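Local structure of citrate lyase, subunit 1 (Methanosaeta concilii, 6HXI) at residues Lys12-Arg17 with Thr193-Val198; Tyr118-Ser123 with Thr184-Phe189; Glu21-Phe26 with Arg208-Leu213; Ile6-Ala11 with Leu107-Thr112. The protein probably catalyses, as a subunit of ATP citrate lyase, the ATP-driven conversion of citrate and coenzyme A to acetyl-CoA and oxaloacetate. All coordinates share one frame; numbering follows the deposited sequence.

Contact 1 (Lys12-Arg17 with Thr193-Val198); sequences KNLLAR and TGFAYV
Leu14 pushes its forked end against the far end of the Phe195 ring, CD1 lying 3.8 Å from CZ and coming in obliquely to the ring. Each of the two side chains has CG anti to its own carbonyl carbon (chi1 -77° for Leu14, -79° for Phe195), and they slide past one another in opposite directions, so that only the outermost atoms overlap. The second methyl of Leu14 serves a different neighbour: CD2 is 4.3 Å from CG2 of Thr193, a looser contact. The example illustrates how an ATP-grasp domain lays a helix, 8-18, over one side of an antiparallel sheet at the point where helix 173-192 gives way to strand 195-206, a strand interrupted by a beta bulge against Lys218 soon after Phe195. Thr193 is the first residue to leave the helical conformation, and its hydroxyl is occupied by Phe189 O and by Arg230 NH1, while CG2 is turned to the leucine. Phe195 is further enclosed by Ala217 and Leu219 of strand 209-220, and its ring meets that of Phe189 with the planes about 40° apart. Leu14 also packs on Phe189, as well as on Ile6 of strand 3-6.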
loop_
_atom_site.group_PDB
_atom_site.type_symbol
_atom_site.label_atom_id
_atom_site.label_comp_id
_atom_site.label_asym_id
_atom_site.label_seq_id
_atom_site.Cartn_x
_atom_site.Cartn_y
_atom_site.Cartn_z
ATOM N N LYS C 12 54.053 42.724 4.997
ATOM C CA LYS C 12 55.340 42.328 4.422
ATOM C C LYS C 12 55.372 40.829 4.136
ATOM O O LYS C 12 55.952 40.423 3.130
ATOM C CB LYS C 12 56.504 42.733 5.336
ATOM C CG LYS C 12 56.826 44.215 5.258
ATOM C CD LYS C 12 57.894 44.620 6.233
ATOM C CE LYS C 12 58.434 45.969 5.844
ATOM N NZ LYS C 12 59.472 46.442 6.785
ATOM N N ASN C 13 54.739 40.013 5.008
ATOM C CA ASN C 13 54.638 38.562 4.842
ATOM C C ASN C 13 53.788 38.244 3.622
ATOM O O ASN C 13 54.175 37.365 2.842
ATOM C CB ASN C 13 54.074 37.885 6.086
ATOM C CG ASN C 13 54.871 36.687 6.533
ATOM O OD1 ASN C 13 55.175 35.768 5.755
ATOM N ND2 ASN C 13 55.242 36.674 7.802
ATOM N N LEU C 14 52.659 38.997 3.434
ATOM C CA LEU C 14 51.770 38.883 2.267
ATOM C C LEU C 14 52.572 39.248 1.008
ATOM O O LEU C 14 52.552 38.506 0.026
ATOM C CB LEU C 14 50.512 39.786 2.386
ATOM C CG LEU C 14 49.373 39.304 3.306
ATOM C CD1 LEU C 14 48.330 40.400 3.541
ATOM C CD2 LEU C 14 48.703 38.079 2.747
ATOM N N LEU C 15 53.314 40.368 1.063
ATOM C CA LEU C 15 54.149 40.828 -0.042
ATOM C C LEU C 15 55.232 39.798 -0.383
ATOM O O LEU C 15 55.449 39.521 -1.563
ATOM C CB LEU C 15 54.782 42.200 0.245
ATOM C CG LEU C 15 55.312 42.886 -1.005
ATOM C CD1 LEU C 15 54.203 43.536 -1.762
ATOM C CD2 LEU C 15 56.375 43.904 -0.670
ATOM N N ALA C 16 55.884 39.225 0.637
ATOM C CA ALA C 16 56.927 38.214 0.473
ATOM C C ALA C 16 56.367 36.943 -0.160
ATOM O O ALA C 16 56.987 36.399 -1.065
ATOM C CB ALA C 16 57.564 37.898 1.807
ATOM N N ARG C 17 55.156 36.529 0.253
ATOM C CA ARG C 17 54.486 35.338 -0.252
ATOM C C ARG C 17 53.871 35.491 -1.640
ATOM O O ARG C 17 54.129 34.654 -2.500
ATOM C CB ARG C 17 53.419 34.844 0.753
ATOM C CG ARG C 17 53.052 33.367 0.604
ATOM C CD ARG C 17 52.829 32.678 1.941
ATOM N NE ARG C 17 51.420 32.676 2.341
ATOM C CZ ARG C 17 50.861 33.568 3.157
ATOM N NH1 ARG C 17 51.586 34.561 3.667
ATOM N NH2 ARG C 17 49.573 33.476 3.464
ATOM N N THR C 193 44.415 40.595 -3.564
ATOM C CA THR C 193 44.515 40.250 -2.141
ATOM C C THR C 193 43.544 41.070 -1.234
ATOM O O THR C 193 43.592 40.929 -0.008
ATOM C CB THR C 193 45.978 40.304 -1.684
ATOM O OG1 THR C 193 46.789 39.881 -2.771
ATOM C CG2 THR C 193 46.270 39.389 -0.493
ATOM N N GLY C 194 42.639 41.839 -1.834
ATOM C CA GLY C 194 41.597 42.561 -1.109
ATOM C C GLY C 194 42.023 43.696 -0.203
ATOM O O GLY C 194 41.445 43.894 0.867
ATOM N N PHE C 195 43.021 44.462 -0.649
ATOM C CA PHE C 195 43.524 45.617 0.074
ATOM C C PHE C 195 42.640 46.805 -0.191
ATOM O O PHE C 195 42.053 46.914 -1.266
ATOM C CB PHE C 195 44.963 45.955 -0.362
ATOM C CG PHE C 195 46.033 45.084 0.242
ATOM C CD1 PHE C 195 46.402 43.887 -0.363
ATOM C CD2 PHE C 195 46.674 45.461 1.413
ATOM C CE1 PHE C 195 47.390 43.079 0.201
ATOM C CE2 PHE C 195 47.648 44.645 1.983
ATOM C CZ PHE C 195 48.005 43.462 1.367
ATOM N N ALA C 196 42.548 47.696 0.787
ATOM C CA ALA C 196 41.801 48.935 0.677
ATOM C C ALA C 196 42.831 50.103 0.653
ATOM O O ALA C 196 42.516 51.210 0.223
ATOM C CB ALA C 196 40.859 49.072 1.866
ATOM N N TYR C 197 44.061 49.821 1.122
ATOM C CA TYR C 197 45.191 50.739 1.207
ATOM C C TYR C 197 46.522 49.997 1.392
ATOM O O TYR C 197 46.614 49.062 2.180
ATOM C CB TYR C 197 44.983 51.731 2.365
ATOM C CG TYR C 197 46.070 52.777 2.465
ATOM C CD1 TYR C 197 46.110 53.855 1.587
ATOM C CD2 TYR C 197 47.062 52.690 3.438
ATOM C CE1 TYR C 197 47.134 54.797 1.642
ATOM C CE2 TYR C 197 48.083 53.645 3.521
ATOM C CZ TYR C 197 48.116 54.698 2.619
ATOM O OH TYR C 197 49.109 55.653 2.681
ATOM N N VAL C 198 47.557 50.456 0.685
ATOM C CA VAL C 198 48.933 49.959 0.784
ATOM C C VAL C 198 49.890 51.130 0.653
ATOM O O VAL C 198 49.697 51.992 -0.206
ATOM C CB VAL C 198 49.287 48.746 -0.143
ATOM C CG1 VAL C 198 49.308 49.128 -1.626
ATOM C CG2 VAL C 198 50.612 48.121 0.251
#

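Contact 2 (Tyr118-Ser123 with Thr184-Phe189); sequences YYVAIS and TALWRF
NE1 of Trp187 is hydrogen-bonded to OD2 of Asp129, a carboxylate at the start of the hairpin partner strand 128-134, and this bond ties down an indole whose edge receives CG2 of Ile122, close to the ring plane. The other branch of Ile122 goes to the helix backbone: with CG1 anti to the carbonyl carbon (chi1 -44°), CD1 ends 3.6 Å from Trp187 N. CD1 of Ile122 also lies 3.7 Å from Leu186 O, so it rests on the peptide unit joining the two helix residues. In addition, CD1 of Ile122 meets Leu186 CD2 at 3.8 Å, which places one isoleucine carbon against both side chain and main chain. Strand 118-125 and helix 173-192 form a helix-on-sheet layer of the ATP-grasp domain, their local axes 9.7 Å apart at closest and running in broadly the same direction, 33° from parallel. The alternation of a beta strand selects the contributors: Val120 and Ile122 point toward the helix, whereas Ala121 between them points away. Val120 and Leu186 reach for one another tip to tip. CD2 of Leu186 meets both methyls of Val120, at 3.8 Å from CG1 and 3.9 Å from CG2, and so fits against the fork of the valine. No hydrogen bond crosses between the two segments. Ile131 of strand 128-134 touches Val120, Ile122 and Trp187 alike, while Ile200 of strand 195-206 and Leu15 of helix 8-18 pack on Leu186.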
loop_
_atom_site.group_PDB
_atom_site.type_symbol
_atom_site.label_atom_id
_atom_site.label_comp_id
_atom_site.label_asym_id
_atom_site.label_seq_id
_atom_site.Cartn_x
_atom_site.Cartn_y
_atom_site.Cartn_z
ATOM N N TYR C 118 62.373 55.409 -2.334
ATOM C CA TYR C 118 61.209 55.729 -3.165
ATOM C C TYR C 118 59.917 55.396 -2.426
ATOM O O TYR C 118 59.886 54.478 -1.606
ATOM C CB TYR C 118 61.249 55.028 -4.546
ATOM C CG TYR C 118 62.504 55.237 -5.380
ATOM C CD1 TYR C 118 63.206 56.440 -5.337
ATOM C CD2 TYR C 118 62.950 54.255 -6.260
ATOM C CE1 TYR C 118 64.356 56.636 -6.101
ATOM C CE2 TYR C 118 64.099 54.439 -7.032
ATOM C CZ TYR C 118 64.802 55.631 -6.948
ATOM O OH TYR C 118 65.936 55.813 -7.711
ATOM N N TYR C 119 58.854 56.166 -2.708
ATOM C CA TYR C 119 57.539 55.996 -2.079
ATOM C C TYR C 119 56.529 55.473 -3.082
ATOM O O TYR C 119 56.507 55.941 -4.221
ATOM C CB TYR C 119 57.086 57.355 -1.502
ATOM C CG TYR C 119 55.617 57.483 -1.164
ATOM C CD1 TYR C 119 54.708 57.987 -2.091
ATOM C CD2 TYR C 119 55.146 57.169 0.108
ATOM C CE1 TYR C 119 53.357 58.135 -1.774
ATOM C CE2 TYR C 119 53.800 57.325 0.443
ATOM C CZ TYR C 119 52.912 57.814 -0.500
ATOM O OH TYR C 119 51.592 57.988 -0.168
ATOM N N VAL C 120 55.662 54.554 -2.644
ATOM C CA VAL C 120 54.552 54.006 -3.437
ATOM C C VAL C 120 53.320 53.783 -2.546
ATOM O O VAL C 120 53.435 53.216 -1.462
ATOM C CB VAL C 120 54.912 52.757 -4.308
ATOM C CG1 VAL C 120 55.288 51.544 -3.455
ATOM C CG2 VAL C 120 53.785 52.406 -5.274
ATOM N N ALA C 121 52.149 54.225 -3.012
ATOM C CA ALA C 121 50.897 54.024 -2.288
ATOM C C ALA C 121 49.717 53.762 -3.219
ATOM O O ALA C 121 49.557 54.435 -4.245
ATOM C CB ALA C 121 50.604 55.207 -1.376
ATOM N N ILE C 122 48.885 52.776 -2.856
ATOM C CA ILE C 122 47.692 52.446 -3.619
ATOM C C ILE C 122 46.477 52.619 -2.717
ATOM O O ILE C 122 46.430 52.100 -1.608
ATOM C CB ILE C 122 47.719 51.094 -4.389
ATOM C CG1 ILE C 122 49.060 50.859 -5.122
ATOM C CG2 ILE C 122 46.517 51.000 -5.379
ATOM C CD1 ILE C 122 49.283 49.425 -5.561
ATOM N N SER C 123 45.529 53.414 -3.199
ATOM C CA SER C 123 44.274 53.763 -2.550
ATOM C C SER C 123 43.204 53.715 -3.626
ATOM O O SER C 123 43.528 53.785 -4.808
ATOM C CB SER C 123 44.371 55.188 -2.016
ATOM O OG SER C 123 43.576 55.332 -0.856
ATOM N N THR C 184 53.349 47.834 -11.032
ATOM C CA THR C 184 52.352 47.110 -11.839
ATOM C C THR C 184 51.964 45.830 -11.087
ATOM O O THR C 184 50.780 45.505 -11.011
ATOM C CB THR C 184 52.869 46.872 -13.284
ATOM O OG1 THR C 184 52.942 48.136 -13.949
ATOM C CG2 THR C 184 51.974 45.944 -14.105
ATOM N N ALA C 185 52.974 45.130 -10.520
ATOM C CA ALA C 185 52.829 43.913 -9.717
ATOM C C ALA C 185 52.125 44.234 -8.395
ATOM O O ALA C 185 51.260 43.472 -7.959
ATOM C CB ALA C 185 54.197 43.312 -9.442
ATOM N N LEU C 186 52.486 45.381 -7.779
ATOM C CA LEU C 186 51.912 45.850 -6.517
ATOM C C LEU C 186 50.422 46.121 -6.655
ATOM O O LEU C 186 49.674 45.788 -5.737
ATOM C CB LEU C 186 52.646 47.081 -5.977
ATOM C CG LEU C 186 52.401 47.409 -4.499
ATOM C CD1 LEU C 186 53.193 46.485 -3.601
ATOM C CD2 LEU C 186 52.760 48.850 -4.204
ATOM N N TRP C 187 49.990 46.677 -7.815
ATOM C CA TRP C 187 48.571 46.903 -8.118
ATOM C C TRP C 187 47.828 45.562 -8.217
ATOM O O TRP C 187 46.719 45.445 -7.705
ATOM C CB TRP C 187 48.365 47.709 -9.411
ATOM C CG TRP C 187 46.906 47.908 -9.700
ATOM C CD1 TRP C 187 46.061 48.784 -9.084
ATOM C CD2 TRP C 187 46.093 47.101 -10.555
ATOM N NE1 TRP C 187 44.777 48.607 -9.542
ATOM C CE2 TRP C 187 44.762 47.561 -10.427
ATOM C CE3 TRP C 187 46.353 46.002 -11.396
ATOM C CZ2 TRP C 187 43.704 47.007 -11.159
ATOM C CZ3 TRP C 187 45.311 45.462 -12.131
ATOM C CH2 TRP C 187 44.001 45.959 -12.006
ATOM N N ARG C 188 48.439 44.564 -8.883
ATOM C CA ARG C 188 47.857 43.231 -9.057
ATOM C C ARG C 188 47.714 42.573 -7.690
ATOM O O ARG C 188 46.672 41.999 -7.386
ATOM C CB ARG C 188 48.726 42.387 -10.008
ATOM C CG ARG C 188 48.805 42.940 -11.424
ATOM C CD ARG C 188 49.324 41.877 -12.380
ATOM N NE ARG C 188 49.892 42.450 -13.604
ATOM C CZ ARG C 188 49.193 42.769 -14.692
ATOM N NH1 ARG C 188 47.872 42.617 -14.715
ATOM N NH2 ARG C 188 49.805 43.274 -15.754
ATOM N N PHE C 189 48.733 42.740 -6.845
ATOM C CA PHE C 189 48.761 42.270 -5.473
ATOM C C PHE C 189 47.652 42.960 -4.656
ATOM O O PHE C 189 46.934 42.295 -3.926
ATOM C CB PHE C 189 50.160 42.521 -4.881
ATOM C CG PHE C 189 50.321 42.301 -3.396
ATOM C CD1 PHE C 189 50.378 41.016 -2.871
ATOM C CD2 PHE C 189 50.455 43.383 -2.527
ATOM C CE1 PHE C 189 50.530 40.810 -1.498
ATOM C CE2 PHE C 189 50.608 43.177 -1.153
ATOM C CZ PHE C 189 50.644 41.888 -0.646
#

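Contact 3 (Glu21-Phe26 with Arg208-Leu213)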
loop_
_atom_site.group_PDB
_atom_site.type_symbol
_atom_site.label_atom_id
_atom_site.label_comp_id
_atom_site.label_asym_id
_atom_site.label_seq_id
_atom_site.Cartn_x
_atom_site.Cartn_y
_atom_site.Cartn_z
ATOM N N GLU C 21 54.603 36.200 -7.585
ATOM C CA GLU C 21 53.667 35.550 -8.514
ATOM C C GLU C 21 53.309 36.472 -9.684
ATOM O O GLU C 21 52.840 36.003 -10.718
ATOM C CB GLU C 21 52.377 35.136 -7.779
ATOM C CG GLU C 21 52.522 33.859 -6.965
ATOM C CD GLU C 21 51.305 33.420 -6.171
ATOM O OE1 GLU C 21 50.162 33.646 -6.633
ATOM O OE2 GLU C 21 51.502 32.802 -5.101
ATOM N N TYR C 22 53.525 37.783 -9.504
ATOM C CA TYR C 22 53.266 38.856 -10.471
ATOM C C TYR C 22 54.596 39.422 -11.012
ATOM O O TYR C 22 54.688 39.830 -12.173
ATOM C CB TYR C 22 52.451 39.985 -9.786
ATOM C CG TYR C 22 51.180 39.515 -9.105
ATOM C CD1 TYR C 22 50.102 39.040 -9.847
ATOM C CD2 TYR C 22 51.061 39.531 -7.721
ATOM C CE1 TYR C 22 48.928 38.611 -9.226
ATOM C CE2 TYR C 22 49.887 39.112 -7.088
ATOM C CZ TYR C 22 48.823 38.650 -7.845
ATOM O OH TYR C 22 47.667 38.214 -7.233
ATOM N N LEU C 23 55.614 39.433 -10.145
ATOM C CA LEU C 23 56.963 39.944 -10.369
ATOM C C LEU C 23 57.977 38.796 -10.177
ATOM O O LEU C 23 57.578 37.671 -9.861
ATOM C CB LEU C 23 57.176 41.029 -9.289
ATOM C CG LEU C 23 58.248 42.087 -9.478
ATOM C CD1 LEU C 23 58.030 42.889 -10.760
ATOM C CD2 LEU C 23 58.282 43.017 -8.276
ATOM N N ASP C 24 59.283 39.075 -10.367
ATOM C CA ASP C 24 60.353 38.106 -10.100
ATOM C C ASP C 24 60.944 38.514 -8.742
ATOM O O ASP C 24 62.158 38.640 -8.593
ATOM C CB ASP C 24 61.416 38.109 -11.215
ATOM C CG ASP C 24 60.878 37.908 -12.617
ATOM O OD1 ASP C 24 59.751 37.375 -12.755
ATOM O OD2 ASP C 24 61.579 38.288 -13.579
ATOM N N ASP C 25 60.045 38.754 -7.756
ATOM C CA ASP C 25 60.336 39.222 -6.401
ATOM C C ASP C 25 60.773 38.089 -5.470
ATOM O O ASP C 25 60.348 38.003 -4.305
ATOM C CB ASP C 25 59.150 40.035 -5.822
ATOM C CG ASP C 25 59.442 40.699 -4.483
ATOM O OD1 ASP C 25 60.480 41.398 -4.377
ATOM O OD2 ASP C 25 58.672 40.459 -3.522
ATOM N N PHE C 26 61.675 37.239 -5.976
ATOM C CA PHE C 26 62.253 36.166 -5.186
ATOM C C PHE C 26 63.440 36.795 -4.466
ATOM O O PHE C 26 64.079 36.153 -3.623
ATOM C CB PHE C 26 62.669 34.992 -6.087
ATOM C CG PHE C 26 61.630 34.577 -7.106
ATOM C CD1 PHE C 26 60.506 33.850 -6.723
ATOM C CD2 PHE C 26 61.774 34.911 -8.447
ATOM C CE1 PHE C 26 59.547 33.469 -7.663
ATOM C CE2 PHE C 26 60.819 34.523 -9.387
ATOM C CZ PHE C 26 59.710 33.807 -8.987
ATOM N N ARG C 208 69.347 44.235 -8.408
ATOM C CA ARG C 208 68.272 44.420 -9.393
ATOM C C ARG C 208 66.937 43.968 -8.782
ATOM O O ARG C 208 65.924 43.894 -9.477
ATOM C CB ARG C 208 68.572 43.691 -10.719
ATOM C CG ARG C 208 69.617 44.396 -11.587
ATOM C CD ARG C 208 69.539 43.991 -13.049
ATOM N NE ARG C 208 68.773 44.951 -13.847
ATOM C CZ ARG C 208 67.487 44.813 -14.163
ATOM N NH1 ARG C 208 66.807 43.745 -13.761
ATOM N NH2 ARG C 208 66.874 45.736 -14.892
ATOM N N GLY C 209 66.964 43.693 -7.476
ATOM C CA GLY C 209 65.812 43.276 -6.688
ATOM C C GLY C 209 65.134 44.443 -5.999
ATOM O O GLY C 209 65.686 45.548 -5.966
ATOM N N ILE C 210 63.931 44.205 -5.437
ATOM C CA ILE C 210 63.147 45.261 -4.792
ATOM C C ILE C 210 62.839 44.924 -3.305
ATOM O O ILE C 210 62.330 43.844 -3.004
ATOM C CB ILE C 210 61.899 45.595 -5.669
ATOM C CG1 ILE C 210 61.367 47.005 -5.381
ATOM C CG2 ILE C 210 60.795 44.533 -5.621
ATOM C CD1 ILE C 210 61.823 47.973 -6.401
ATOM N N VAL C 211 63.202 45.852 -2.387
ATOM C CA VAL C 211 63.069 45.668 -0.935
ATOM C C VAL C 211 62.159 46.721 -0.243
ATOM O O VAL C 211 62.505 47.905 -0.236
ATOM C CB VAL C 211 64.478 45.600 -0.257
ATOM C CG1 VAL C 211 64.379 45.512 1.263
ATOM C CG2 VAL C 211 65.300 44.435 -0.795
ATOM N N PRO C 212 61.067 46.288 0.440
ATOM C CA PRO C 212 60.228 47.252 1.189
ATOM C C PRO C 212 60.840 47.563 2.566
ATOM O O PRO C 212 61.171 46.623 3.294
ATOM C CB PRO C 212 58.905 46.497 1.348
ATOM C CG PRO C 212 59.299 45.058 1.387
ATOM C CD PRO C 212 60.538 44.910 0.553
ATOM N N LEU C 213 60.972 48.849 2.946
ATOM C CA LEU C 213 61.557 49.181 4.250
ATOM C C LEU C 213 60.520 49.420 5.337
ATOM O O LEU C 213 60.692 48.955 6.464
ATOM C CB LEU C 213 62.553 50.348 4.163
ATOM C CG LEU C 213 63.811 50.124 3.286
ATOM C CD1 LEU C 213 64.681 51.375 3.249
ATOM C CD2 LEU C 213 64.608 48.901 3.735
#
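Ile210 sets CG1 anti to its backbone N (chi1 -157°), which puts CG2 between N and the carbonyl carbon and makes that methyl the one that meets Asp25 and Leu23. Asp25 in turn extends its carboxylate opposite its own N (chi1 -173°), bringing OD1 up to the strand. The aspartate is the centre of an inverse gamma turn, in which Phe26 N makes a weak bond to Asp24 O. In this corner of the ATP-grasp domain, the turn belongs to the loop after helix 8-18, and that loop runs beside strand 209-220 of the six-stranded antiparallel sheet. Both loop side chains cross the isoleucine at about a right angle. Leu23 does so through a branch methyl, CD2 standing 4.0 Å from CG2 of Ile210. Behind the isoleucine are Phe203 and Phe205 of the adjoining strand 195-206 and Phe182 of helix 173-192, so the loop closes over a largely apolar patch. The carboxylate is the exception. Its approach to the strand carbonyl pairs two acceptors and is no hydrogen bond; such a neighbour would tend to make a negative charge on Asp25 less comfortable. Both approaches fall on a single oxygen: OD1 of Asp25 lies 3.4 Å from O of Ile210, and its distance to CG2 of Ile210 is likewise 3.4 Å.

Contact 4 (Ile6-Ala11 with Leu107-Thr112)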
loop_
_atom_site.group_PDB
_atom_site.type_symbol
_atom_site.label_atom_id
_atom_site.label_comp_id
_atom_site.label_asym_id
_atom_site.label_seq_id
_atom_site.Cartn_x
_atom_site.Cartn_y
_atom_site.Cartn_z
ATOM N N ILE C 6 46.416 46.413 9.247
ATOM C CA ILE C 6 47.154 45.176 9.552
ATOM C C ILE C 6 48.583 45.498 9.952
ATOM O O ILE C 6 49.119 46.530 9.545
ATOM C CB ILE C 6 47.057 44.085 8.430
ATOM C CG1 ILE C 6 47.542 44.602 7.052
ATOM C CG2 ILE C 6 45.633 43.529 8.334
ATOM C CD1 ILE C 6 47.909 43.496 6.081
ATOM N N ARG C 7 49.200 44.620 10.748
ATOM C CA ARG C 7 50.585 44.775 11.172
ATOM C C ARG C 7 51.494 44.745 9.967
ATOM O O ARG C 7 51.223 44.032 8.990
ATOM C CB ARG C 7 51.016 43.677 12.161
ATOM C CG ARG C 7 50.269 43.730 13.471
ATOM C CD ARG C 7 50.985 43.016 14.596
ATOM N NE ARG C 7 50.029 42.576 15.614
ATOM C CZ ARG C 7 49.494 43.368 16.542
ATOM N NH1 ARG C 7 48.605 42.886 17.402
ATOM N NH2 ARG C 7 49.821 44.654 16.598
ATOM N N GLU C 8 52.569 45.543 10.045
ATOM C CA GLU C 8 53.646 45.634 9.055
ATOM C C GLU C 8 54.161 44.204 8.797
ATOM O O GLU C 8 54.405 43.848 7.649
ATOM C CB GLU C 8 54.768 46.525 9.611
ATOM C CG GLU C 8 55.759 47.033 8.580
ATOM C CD GLU C 8 56.831 47.961 9.133
ATOM O OE1 GLU C 8 56.534 48.752 10.060
ATOM O OE2 GLU C 8 57.970 47.911 8.617
ATOM N N TYR C 9 54.260 43.380 9.871
ATOM C CA TYR C 9 54.664 41.972 9.848
ATOM C C TYR C 9 53.803 41.182 8.855
ATOM O O TYR C 9 54.348 40.512 7.974
ATOM C CB TYR C 9 54.580 41.367 11.270
ATOM C CG TYR C 9 54.779 39.868 11.322
ATOM C CD1 TYR C 9 56.029 39.302 11.089
ATOM C CD2 TYR C 9 53.716 39.014 11.602
ATOM C CE1 TYR C 9 56.220 37.921 11.136
ATOM C CE2 TYR C 9 53.886 37.629 11.614
ATOM C CZ TYR C 9 55.146 37.087 11.394
ATOM O OH TYR C 9 55.350 35.725 11.424
ATOM N N ASP C 10 52.471 41.330 8.959
ATOM C CA ASP C 10 51.471 40.674 8.129
ATOM C C ASP C 10 51.483 41.167 6.673
ATOM O O ASP C 10 51.424 40.345 5.749
ATOM C CB ASP C 10 50.084 40.837 8.769
ATOM C CG ASP C 10 49.943 40.207 10.152
ATOM O OD1 ASP C 10 50.482 39.093 10.363
ATOM O OD2 ASP C 10 49.233 40.796 11.005
ATOM N N ALA C 11 51.594 42.502 6.470
ATOM C CA ALA C 11 51.623 43.135 5.146
ATOM C C ALA C 11 52.876 42.713 4.338
ATOM O O ALA C 11 52.766 42.345 3.165
ATOM C CB ALA C 11 51.557 44.647 5.299
ATOM N N LEU C 107 58.252 44.315 15.548
ATOM C CA LEU C 107 58.698 43.598 14.363
ATOM C C LEU C 107 60.230 43.553 14.297
ATOM O O LEU C 107 60.891 44.579 14.483
ATOM C CB LEU C 107 58.097 44.228 13.084
ATOM C CG LEU C 107 58.645 43.752 11.719
ATOM C CD1 LEU C 107 58.183 42.329 11.370
ATOM C CD2 LEU C 107 58.285 44.720 10.623
ATOM N N ILE C 108 60.779 42.352 14.034
ATOM C CA ILE C 108 62.217 42.142 13.829
ATOM C C ILE C 108 62.448 41.716 12.377
ATOM O O ILE C 108 61.806 40.789 11.870
ATOM C CB ILE C 108 62.956 41.236 14.863
ATOM C CG1 ILE C 108 62.462 41.497 16.304
ATOM C CG2 ILE C 108 64.490 41.442 14.760
ATOM C CD1 ILE C 108 62.794 40.406 17.286
ATOM N N GLU C 109 63.340 42.436 11.706
ATOM C CA GLU C 109 63.683 42.167 10.316
ATOM C C GLU C 109 65.160 42.515 9.996
ATOM O O GLU C 109 65.759 43.302 10.735
ATOM C CB GLU C 109 62.714 42.909 9.380
ATOM C CG GLU C 109 62.834 44.424 9.391
ATOM C CD GLU C 109 61.943 45.145 8.398
ATOM O OE1 GLU C 109 61.343 44.473 7.528
ATOM O OE2 GLU C 109 61.861 46.391 8.479
ATOM N N PRO C 110 65.748 41.979 8.893
ATOM C CA PRO C 110 67.139 42.342 8.561
ATOM C C PRO C 110 67.311 43.812 8.165
ATOM O O PRO C 110 66.413 44.402 7.563
ATOM C CB PRO C 110 67.483 41.413 7.391
ATOM C CG PRO C 110 66.185 41.045 6.788
ATOM C CD PRO C 110 65.191 41.023 7.907
ATOM N N PHE C 111 68.463 44.401 8.517
ATOM C CA PHE C 111 68.807 45.782 8.192
ATOM C C PHE C 111 69.319 45.828 6.765
ATOM O O PHE C 111 70.339 45.194 6.458
ATOM C CB PHE C 111 69.863 46.333 9.174
ATOM C CG PHE C 111 70.404 47.710 8.842
ATOM C CD1 PHE C 111 69.732 48.856 9.245
ATOM C CD2 PHE C 111 71.599 47.857 8.146
ATOM C CE1 PHE C 111 70.233 50.126 8.937
ATOM C CE2 PHE C 111 72.093 49.128 7.829
ATOM C CZ PHE C 111 71.409 50.253 8.227
ATOM N N THR C 112 68.620 46.571 5.893
ATOM C CA THR C 112 69.050 46.709 4.509
ATOM C C THR C 112 69.800 48.043 4.329
ATOM O O THR C 112 69.184 49.112 4.411
ATOM C CB THR C 112 67.893 46.455 3.531
ATOM O OG1 THR C 112 67.539 45.077 3.645
ATOM C CG2 THR C 112 68.259 46.742 2.071
#
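Glu8 runs its whole length past one methyl of Leu107. CB of Glu8 begins 4.1 Å from CD2 of Leu107, CG and CD come slightly nearer, and OE2 of Glu8 is nearest, at 3.8 Å from that carbon. The side chains cross at about a right angle, and because Glu8 is extended beyond CG, which is anti to its backbone N (chi1 -164°), the carboxylate passes the methyl and arrives beside Glu109. There OE2 of Glu8 faces OE2 of Glu109 at 4.2 Å, with the two carboxylate planes turned 74° apart. Lysines probably offset the repulsion between the two carboxylates: OE2 of Glu8 forms salt bridges with Lys12 NZ and Lys59 NZ, and OE1 of Glu109 forms another with Lys12 NZ. An alanine in place of Glu8 is likely to leave Lys12 and Lys59 short of one carboxylate each and to strip CD2 of Leu107 of the cover given by CG and the carboxylate. The other leucine methyl, CD1 of Leu107, approaches the Tyr9 ring at its edge, near the plane, 3.7 Å from CD1 of Tyr9; CB of Tyr9 is as close. Asp61 secures the start of the helix just after Arg7, the N-cap residue, OD1 accepting from Glu8 N and OD2 from Tyr9 N. Helix 8-18 thus meets strand 106-110 of the four-stranded antiparallel sheet through Glu8 and Tyr9, with Tyr9 also on Leu34 of strand 33-35, while Ala11 packs on Met215 and Ala217 of strand 209-220 in the six-stranded sheet.

All four contacts lie in the ATP-grasp domain and are largely buried; contact 3 lies farthest from the chain's centre, and contacts 3 and 4 each include one partly exposed residue, Leu23 and Tyr9. Contacts 1 and 4 share helix 8-18, which meets the six-stranded sheet in one and the four-stranded sheet in the other. Contacts 1 and 2 reach neighbouring strands of the larger sheet, where Val198 O probably accepts from Ile122 N. Chemistry follows place: contacts 1 and 2 are apolar, contact 3 mixes one carboxylate with hydrocarbon, and contact 4 gathers charges. Lys12 joins the sets, reaching Leu213 O of contact 3 and Glu109 OE1 of contact 4.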